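Local coordinates for chemotactic transducer PctC (Pseudomonas aeruginosa, PDB 5LTV), which senses amino-acid-type signals for bacterial chemotaxis, binding gamma-aminobutyrate through its Cache-family ligand-binding domain, at residues A[60-71]-A[150-158]; A[188-198]-A[208-216]. All blocks are in the same frame, centred on the assembly; numbering follows the deposited sequence.

Contact 1: residues A[60-71]-A[150-158]; sequences VEGLASQLALLD and AMSLPVRHA
In the ligand-holding half of this double-Cache sensor, the long N-terminal helix 34-68 lies along one face of the five-stranded antiparallel sheet, and V60, A64 and A68 meet M151, L153, V155 and H157 of strand 147-157. Helix 60-68 and strand 150-157 run nearly parallel, their axes 18° apart and 7.6 Å at closest approach. L153 stands up into the helix: its CG sits between the backbone N and the carbonyl carbon (chi1 46°), and both methyls reach A64, with CD1 of L153 3.5 Å from A64 CB. CD1 of L153 also lies 3.8 Å from CG1 of V60, the two side chains passing alongside, pointed opposite ways. Two residues along the strand, V155 divides its methyls. CG1 of V155 packs 3.8 Å from CB of L67, while CG2 of V155 is 4.0 Å from CB of A64. Toward H157 the chemistry turns polar. H157 ND1 donates to A68 O over 3.2 Å at an N-H...O angle of 156°; the oxygen lies near the imidazole plane, but the nitrogen stands above the plane of the A68 carbonyl. This bond holds the ND1 edge of the ring against A68 O. On the strand's other face, R156 turns to a salt bridge with D131. Small A64 and A68 sit where the backbones come closest, consistent with the long N-terminal helix packing on a PAS-like sheet in double-Cache sensors.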
# COMPACT_ATOMS: atom_id res chain seq x y z
N VAL A 60 6.09 5.37 -8.06
CA VAL A 60 5.30 6.51 -7.59
C VAL A 60 6.19 7.72 -7.35
O VAL A 60 5.87 8.85 -7.75
CB VAL A 60 4.50 6.10 -6.33
CG1 VAL A 60 3.82 7.27 -5.69
CG2 VAL A 60 3.45 5.04 -6.72
N GLU A 61 7.38 7.47 -6.80
CA GLU A 61 8.38 8.52 -6.71
C GLU A 61 8.70 9.08 -8.08
O GLU A 61 8.86 10.30 -8.24
CB GLU A 61 9.66 8.00 -6.04
CG GLU A 61 9.61 8.02 -4.55
CD GLU A 61 10.39 6.90 -3.87
OE1 GLU A 61 10.20 6.69 -2.65
OE2 GLU A 61 11.23 6.22 -4.52
N GLY A 62 8.83 8.21 -9.09
CA GLY A 62 9.21 8.72 -10.40
C GLY A 62 8.08 9.46 -11.07
O GLY A 62 8.32 10.36 -11.90
N LEU A 63 6.83 9.11 -10.73
CA LEU A 63 5.67 9.82 -11.26
C LEU A 63 5.65 11.24 -10.74
O LEU A 63 5.42 12.19 -11.49
CB LEU A 63 4.37 9.09 -10.87
CG LEU A 63 3.03 9.82 -11.18
CD1 LEU A 63 2.96 10.29 -12.62
CD2 LEU A 63 1.82 8.88 -10.94
N ALA A 64 5.92 11.40 -9.44
CA ALA A 64 6.02 12.74 -8.87
C ALA A 64 7.13 13.55 -9.51
O ALA A 64 6.93 14.73 -9.85
CB ALA A 64 6.24 12.64 -7.35
N SER A 65 8.33 12.97 -9.65
CA SER A 65 9.40 13.75 -10.29
C SER A 65 9.07 14.07 -11.75
O SER A 65 9.31 15.19 -12.20
CB SER A 65 10.75 13.02 -10.19
OG SER A 65 10.70 11.72 -10.73
N GLN A 66 8.50 13.13 -12.50
CA GLN A 66 8.06 13.44 -13.86
C GLN A 66 7.12 14.63 -13.90
O GLN A 66 7.22 15.47 -14.80
CB GLN A 66 7.32 12.27 -14.46
CG GLN A 66 8.06 11.27 -15.15
CD GLN A 66 7.12 10.20 -15.49
OE1 GLN A 66 6.38 10.33 -16.44
NE2 GLN A 66 7.16 9.11 -14.74
N LEU A 67 6.14 14.67 -12.98
CA LEU A 67 5.15 15.75 -12.99
C LEU A 67 5.76 17.08 -12.57
O LEU A 67 5.42 18.12 -13.14
CB LEU A 67 3.96 15.41 -12.09
CG LEU A 67 3.10 14.23 -12.52
CD1 LEU A 67 2.18 13.78 -11.39
CD2 LEU A 67 2.30 14.63 -13.69
N ALA A 68 6.66 17.07 -11.56
CA ALA A 68 7.36 18.30 -11.20
C ALA A 68 8.19 18.85 -12.36
O ALA A 68 8.49 20.05 -12.40
CB ALA A 68 8.27 18.07 -9.98
N LEU A 69 8.62 17.98 -13.28
CA LEU A 69 9.47 18.41 -14.39
C LEU A 69 8.70 19.00 -15.55
O LEU A 69 9.33 19.54 -16.46
CB LEU A 69 10.32 17.24 -14.92
CG LEU A 69 11.49 16.63 -14.11
CD1 LEU A 69 12.15 15.52 -14.90
CD2 LEU A 69 12.52 17.72 -13.76
N LEU A 70 7.38 18.85 -15.59
CA LEU A 70 6.57 19.47 -16.66
C LEU A 70 6.77 20.96 -16.64
O LEU A 70 6.50 21.61 -15.62
CB LEU A 70 5.08 19.16 -16.47
CG LEU A 70 4.66 17.69 -16.58
CD1 LEU A 70 3.13 17.55 -16.46
CD2 LEU A 70 5.16 17.12 -17.90
N ASP A 71 7.22 21.51 -17.76
CA ASP A 71 7.31 22.97 -17.88
C ASP A 71 5.94 23.63 -17.85
O ASP A 71 5.79 24.73 -17.32
CB ASP A 71 8.08 23.33 -19.15
CG ASP A 71 9.59 23.12 -18.97
OD1 ASP A 71 10.10 23.41 -17.86
OD2 ASP A 71 10.27 22.66 -19.92
N ALA A 150 -2.73 2.46 -1.13
CA ALA A 150 -2.13 3.43 -2.03
C ALA A 150 -0.75 3.83 -1.52
O ALA A 150 -0.45 3.75 -0.33
CB ALA A 150 -3.01 4.67 -2.19
N MET A 151 0.09 4.26 -2.45
CA MET A 151 1.32 4.97 -2.15
C MET A 151 1.18 6.36 -2.72
O MET A 151 0.84 6.51 -3.89
CB MET A 151 2.48 4.24 -2.79
CG MET A 151 2.82 2.98 -2.09
SD MET A 151 3.74 1.88 -3.21
CE MET A 151 4.01 0.44 -2.12
N SER A 152 1.40 7.39 -1.88
CA SER A 152 1.09 8.76 -2.29
C SER A 152 2.14 9.74 -1.76
O SER A 152 2.80 9.48 -0.74
CB SER A 152 -0.32 9.21 -1.82
OG SER A 152 -0.46 9.19 -0.38
N LEU A 153 2.30 10.86 -2.47
CA LEU A 153 3.25 11.87 -2.04
C LEU A 153 2.92 13.20 -2.69
O LEU A 153 2.40 13.23 -3.82
CB LEU A 153 4.70 11.46 -2.36
CG LEU A 153 5.27 10.87 -3.66
CD1 LEU A 153 4.38 10.94 -4.89
CD2 LEU A 153 6.62 11.52 -3.95
N PRO A 154 3.23 14.32 -2.03
CA PRO A 154 2.99 15.64 -2.62
C PRO A 154 3.83 15.83 -3.87
O PRO A 154 4.91 15.26 -4.00
CB PRO A 154 3.41 16.62 -1.52
CG PRO A 154 3.44 15.73 -0.23
CD PRO A 154 3.94 14.41 -0.73
N VAL A 155 3.29 16.62 -4.80
CA VAL A 155 3.96 17.07 -6.02
C VAL A 155 3.98 18.59 -6.01
O VAL A 155 2.92 19.23 -5.96
CB VAL A 155 3.24 16.56 -7.28
CG1 VAL A 155 4.02 16.95 -8.57
CG2 VAL A 155 3.01 15.05 -7.20
N ARG A 156 5.17 19.17 -6.04
CA ARG A 156 5.33 20.61 -6.17
C ARG A 156 5.89 20.92 -7.56
O ARG A 156 6.58 20.10 -8.16
CB ARG A 156 6.26 21.19 -5.07
CG ARG A 156 5.64 21.25 -3.65
CD ARG A 156 6.68 21.65 -2.58
NE ARG A 156 6.14 21.69 -1.20
CZ ARG A 156 6.03 20.64 -0.38
NH1 ARG A 156 6.43 19.43 -0.77
NH2 ARG A 156 5.52 20.80 0.83
N HIS A 157 5.55 22.10 -8.08
CA HIS A 157 6.14 22.59 -9.32
C HIS A 157 6.72 23.96 -9.02
O HIS A 157 6.01 24.84 -8.51
CB HIS A 157 5.13 22.64 -10.46
CG HIS A 157 5.68 23.25 -11.70
ND1 HIS A 157 6.79 22.74 -12.36
CD2 HIS A 157 5.32 24.36 -12.38
CE1 HIS A 157 7.06 23.50 -13.41
NE2 HIS A 157 6.18 24.49 -13.44
N ALA A 158 8.02 24.13 -9.27
CA ALA A 158 8.72 25.37 -8.93
C ALA A 158 8.45 25.79 -7.48
O ALA A 158 8.32 26.99 -7.17
CB ALA A 158 8.34 26.50 -9.90

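Contact 2: residues A[188-198]-A[208-216]; sequences YAFLVSDAGKI and LKTLAEAYP
Backbone hydrogen bonds tie the 193-196 turn and the start of strand 198-200 to the chain leading into helix 211-214. I198 N gives a nearly straight bond to K209 O (2.8 Å, 168°), and I198 O receives L208 N at 2.6 Å. Past the single bridge that pairs K197 with T210, G196 O takes L211 N at 3.0 Å, with a CA-H...O contact from T210 alongside.

The apolar contacts fan out along the helix. L211 splits its methyls, CD1 of L211 going to CG2 of V192 (3.7 Å) and CD2 of L211 to CZ of F190 (3.9 Å). I198, extended beyond CG1, places its CD1 3.5 Å from CB of A214, whose methyl also lies over the centre of the Y215 ring.

Side chains supply the remaining polar links. T210 and E213 form a capping box: E213 N donates to T210 OG1, and T210 N to E213 OE1. Y188 OH and Y215 OH meet at 2.7 Å, either able to donate, and Y215 OH lies in the Y188 ring plane. H201 adds a weak bond to Y215 OH. Main-chain bonds and the capping box set the entry to the helix, where L211 also packs; beyond it the link is the tyrosine pair, less certain because Y215 is poorly ordered.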
# COMPACT_ATOMS: atom_id res chain seq x y z
N TYR A 188 -0.13 -20.87 6.31
CA TYR A 188 -0.41 -19.70 5.49
C TYR A 188 0.31 -18.48 6.07
O TYR A 188 0.94 -18.54 7.13
CB TYR A 188 -1.92 -19.45 5.39
CG TYR A 188 -2.60 -19.17 6.71
CD1 TYR A 188 -3.03 -20.21 7.54
CD2 TYR A 188 -2.83 -17.87 7.12
CE1 TYR A 188 -3.66 -19.94 8.75
CE2 TYR A 188 -3.47 -17.60 8.31
CZ TYR A 188 -3.87 -18.62 9.13
OH TYR A 188 -4.48 -18.28 10.31
N ALA A 189 0.22 -17.36 5.35
CA ALA A 189 0.88 -16.13 5.76
C ALA A 189 -0.06 -14.94 5.66
O ALA A 189 -0.82 -14.82 4.70
CB ALA A 189 2.14 -15.89 4.92
N PHE A 190 -0.02 -14.04 6.64
CA PHE A 190 -0.77 -12.79 6.50
C PHE A 190 0.12 -11.61 6.91
O PHE A 190 1.31 -11.77 7.23
CB PHE A 190 -2.10 -12.87 7.25
CG PHE A 190 -1.99 -12.96 8.73
CD1 PHE A 190 -1.81 -14.19 9.37
CD2 PHE A 190 -2.14 -11.81 9.52
CE1 PHE A 190 -1.73 -14.27 10.75
CE2 PHE A 190 -2.05 -11.87 10.90
CZ PHE A 190 -1.85 -13.10 11.52
N LEU A 191 -0.43 -10.41 6.82
CA LEU A 191 0.30 -9.19 7.10
C LEU A 191 -0.47 -8.40 8.14
O LEU A 191 -1.69 -8.26 8.04
CB LEU A 191 0.53 -8.37 5.83
CG LEU A 191 1.62 -7.29 5.96
CD1 LEU A 191 3.04 -7.84 5.69
CD2 LEU A 191 1.32 -6.15 5.02
N VAL A 192 0.24 -7.88 9.14
CA VAL A 192 -0.39 -7.26 10.30
C VAL A 192 0.51 -6.12 10.77
O VAL A 192 1.74 -6.20 10.69
CB VAL A 192 -0.63 -8.30 11.43
CG1 VAL A 192 0.69 -8.92 11.89
CG2 VAL A 192 -1.33 -7.67 12.62
N SER A 193 -0.11 -5.04 11.22
CA SER A 193 0.65 -3.89 11.67
C SER A 193 1.11 -4.11 13.10
O SER A 193 0.64 -5.01 13.81
CB SER A 193 -0.18 -2.60 11.58
OG SER A 193 -1.11 -2.52 12.65
N ASP A 194 2.06 -3.27 13.53
CA ASP A 194 2.60 -3.36 14.89
C ASP A 194 1.52 -3.17 15.95
O ASP A 194 1.62 -3.74 17.04
CB ASP A 194 3.72 -2.33 15.07
CG ASP A 194 3.29 -0.92 14.70
OD1 ASP A 194 2.21 -0.70 14.11
OD2 ASP A 194 4.08 -0.01 15.01
N ALA A 195 0.49 -2.39 15.64
CA ALA A 195 -0.61 -2.18 16.58
C ALA A 195 -1.60 -3.34 16.62
O ALA A 195 -2.53 -3.30 17.44
CB ALA A 195 -1.36 -0.89 16.22
N GLY A 196 -1.47 -4.33 15.75
CA GLY A 196 -2.40 -5.45 15.69
C GLY A 196 -3.44 -5.43 14.59
O GLY A 196 -4.32 -6.30 14.61
N LYS A 197 -3.38 -4.49 13.64
CA LYS A 197 -4.36 -4.38 12.55
C LYS A 197 -3.98 -5.30 11.39
O LYS A 197 -2.91 -5.15 10.80
CB LYS A 197 -4.47 -2.94 12.05
CG LYS A 197 -5.50 -2.73 10.93
CD LYS A 197 -6.90 -2.52 11.48
CE LYS A 197 -7.31 -1.05 11.38
NZ LYS A 197 -6.31 -0.13 12.04
N ILE A 198 -4.88 -6.23 11.05
CA ILE A 198 -4.67 -7.13 9.92
C ILE A 198 -4.82 -6.36 8.61
O ILE A 198 -5.87 -5.78 8.32
CB ILE A 198 -5.66 -8.31 9.96
CG1 ILE A 198 -5.46 -9.13 11.24
CG2 ILE A 198 -5.51 -9.19 8.72
CD1 ILE A 198 -6.38 -10.32 11.31
N LEU A 208 -8.48 -5.70 8.01
CA LEU A 208 -8.81 -4.54 8.85
C LEU A 208 -9.43 -4.92 10.18
O LEU A 208 -9.87 -4.03 10.93
CB LEU A 208 -9.71 -3.51 8.15
CG LEU A 208 -9.11 -2.75 6.97
CD1 LEU A 208 -9.98 -1.57 6.58
CD2 LEU A 208 -7.67 -2.29 7.26
N LYS A 209 -9.50 -6.21 10.51
CA LYS A 209 -9.82 -6.59 11.87
C LYS A 209 -8.56 -6.54 12.73
O LYS A 209 -7.43 -6.63 12.24
CB LYS A 209 -10.42 -7.99 11.91
CG LYS A 209 -11.93 -8.06 12.08
CD LYS A 209 -12.68 -7.41 10.93
CE LYS A 209 -14.02 -8.11 10.67
NZ LYS A 209 -14.66 -7.68 9.37
N THR A 210 -8.76 -6.40 14.04
CA THR A 210 -7.64 -6.60 14.94
C THR A 210 -7.36 -8.08 15.13
O THR A 210 -8.20 -8.94 14.83
CB THR A 210 -7.89 -5.96 16.29
OG1 THR A 210 -8.95 -6.67 16.96
CG2 THR A 210 -8.25 -4.48 16.11
N LEU A 211 -6.16 -8.39 15.63
CA LEU A 211 -5.85 -9.79 15.91
C LEU A 211 -6.76 -10.35 16.98
O LEU A 211 -7.14 -11.52 16.93
CB LEU A 211 -4.39 -9.95 16.32
CG LEU A 211 -3.43 -10.22 15.17
CD1 LEU A 211 -2.06 -9.77 15.57
CD2 LEU A 211 -3.39 -11.69 14.80
N ALA A 212 -7.14 -9.51 17.95
CA ALA A 212 -8.08 -9.94 18.99
C ALA A 212 -9.44 -10.27 18.40
O ALA A 212 -10.14 -11.16 18.91
CB ALA A 212 -8.18 -8.86 20.07
N GLU A 213 -9.85 -9.57 17.33
CA GLU A 213 -11.08 -9.90 16.63
C GLU A 213 -10.95 -11.18 15.80
O GLU A 213 -11.89 -11.97 15.72
CB GLU A 213 -11.49 -8.76 15.71
CG GLU A 213 -12.14 -7.58 16.38
CD GLU A 213 -12.46 -6.50 15.39
OE1 GLU A 213 -11.58 -5.65 15.14
OE2 GLU A 213 -13.58 -6.50 14.83
N ALA A 214 -9.78 -11.38 15.18
CA ALA A 214 -9.60 -12.54 14.32
C ALA A 214 -9.46 -13.84 15.11
O ALA A 214 -9.94 -14.89 14.67
CB ALA A 214 -8.38 -12.33 13.42
N TYR A 215 -8.80 -13.80 16.27
CA TYR A 215 -8.51 -14.99 17.08
C TYR A 215 -8.94 -14.76 18.52
O TYR A 215 -8.10 -14.54 19.41
CB TYR A 215 -7.04 -15.37 16.99
CG TYR A 215 -6.59 -15.55 15.57
CD1 TYR A 215 -7.22 -16.48 14.74
CD2 TYR A 215 -5.56 -14.79 15.04
CE1 TYR A 215 -6.83 -16.65 13.42
CE2 TYR A 215 -5.16 -14.95 13.72
CZ TYR A 215 -5.80 -15.88 12.91
OH TYR A 215 -5.39 -16.05 11.60
N PRO A 216 -10.25 -14.86 18.80
CA PRO A 216 -10.83 -14.60 20.13
C PRO A 216 -10.42 -15.63 21.19
O PRO A 216 -9.81 -16.66 20.89
CB PRO A 216 -12.34 -14.66 19.86
CG PRO A 216 -12.47 -15.51 18.64
CD PRO A 216 -11.27 -15.23 17.81

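Contacts 1 and 2 lie on opposite sides of the chain's centre, about 33 Å between centres, and belong to different five-stranded antiparallel sheets that share the strand order 2-1-5-4-3. Neither is fully core; both are partly buried, and each buries about 500 Å² between its segments. Contact 1 seats an end of helix 34-68 on an inner strand of the sheet near the bound gamma-aminobutyrate, mostly through aliphatic side chains, with one side-chain hydrogen bond, from H157, at its end. Contact 2 gathers an edge of the second sheet and a short helix, where backbone bonds, a capping box and paired tyrosines predominate. The first packs distant sequence elements; the second closes a local excursion.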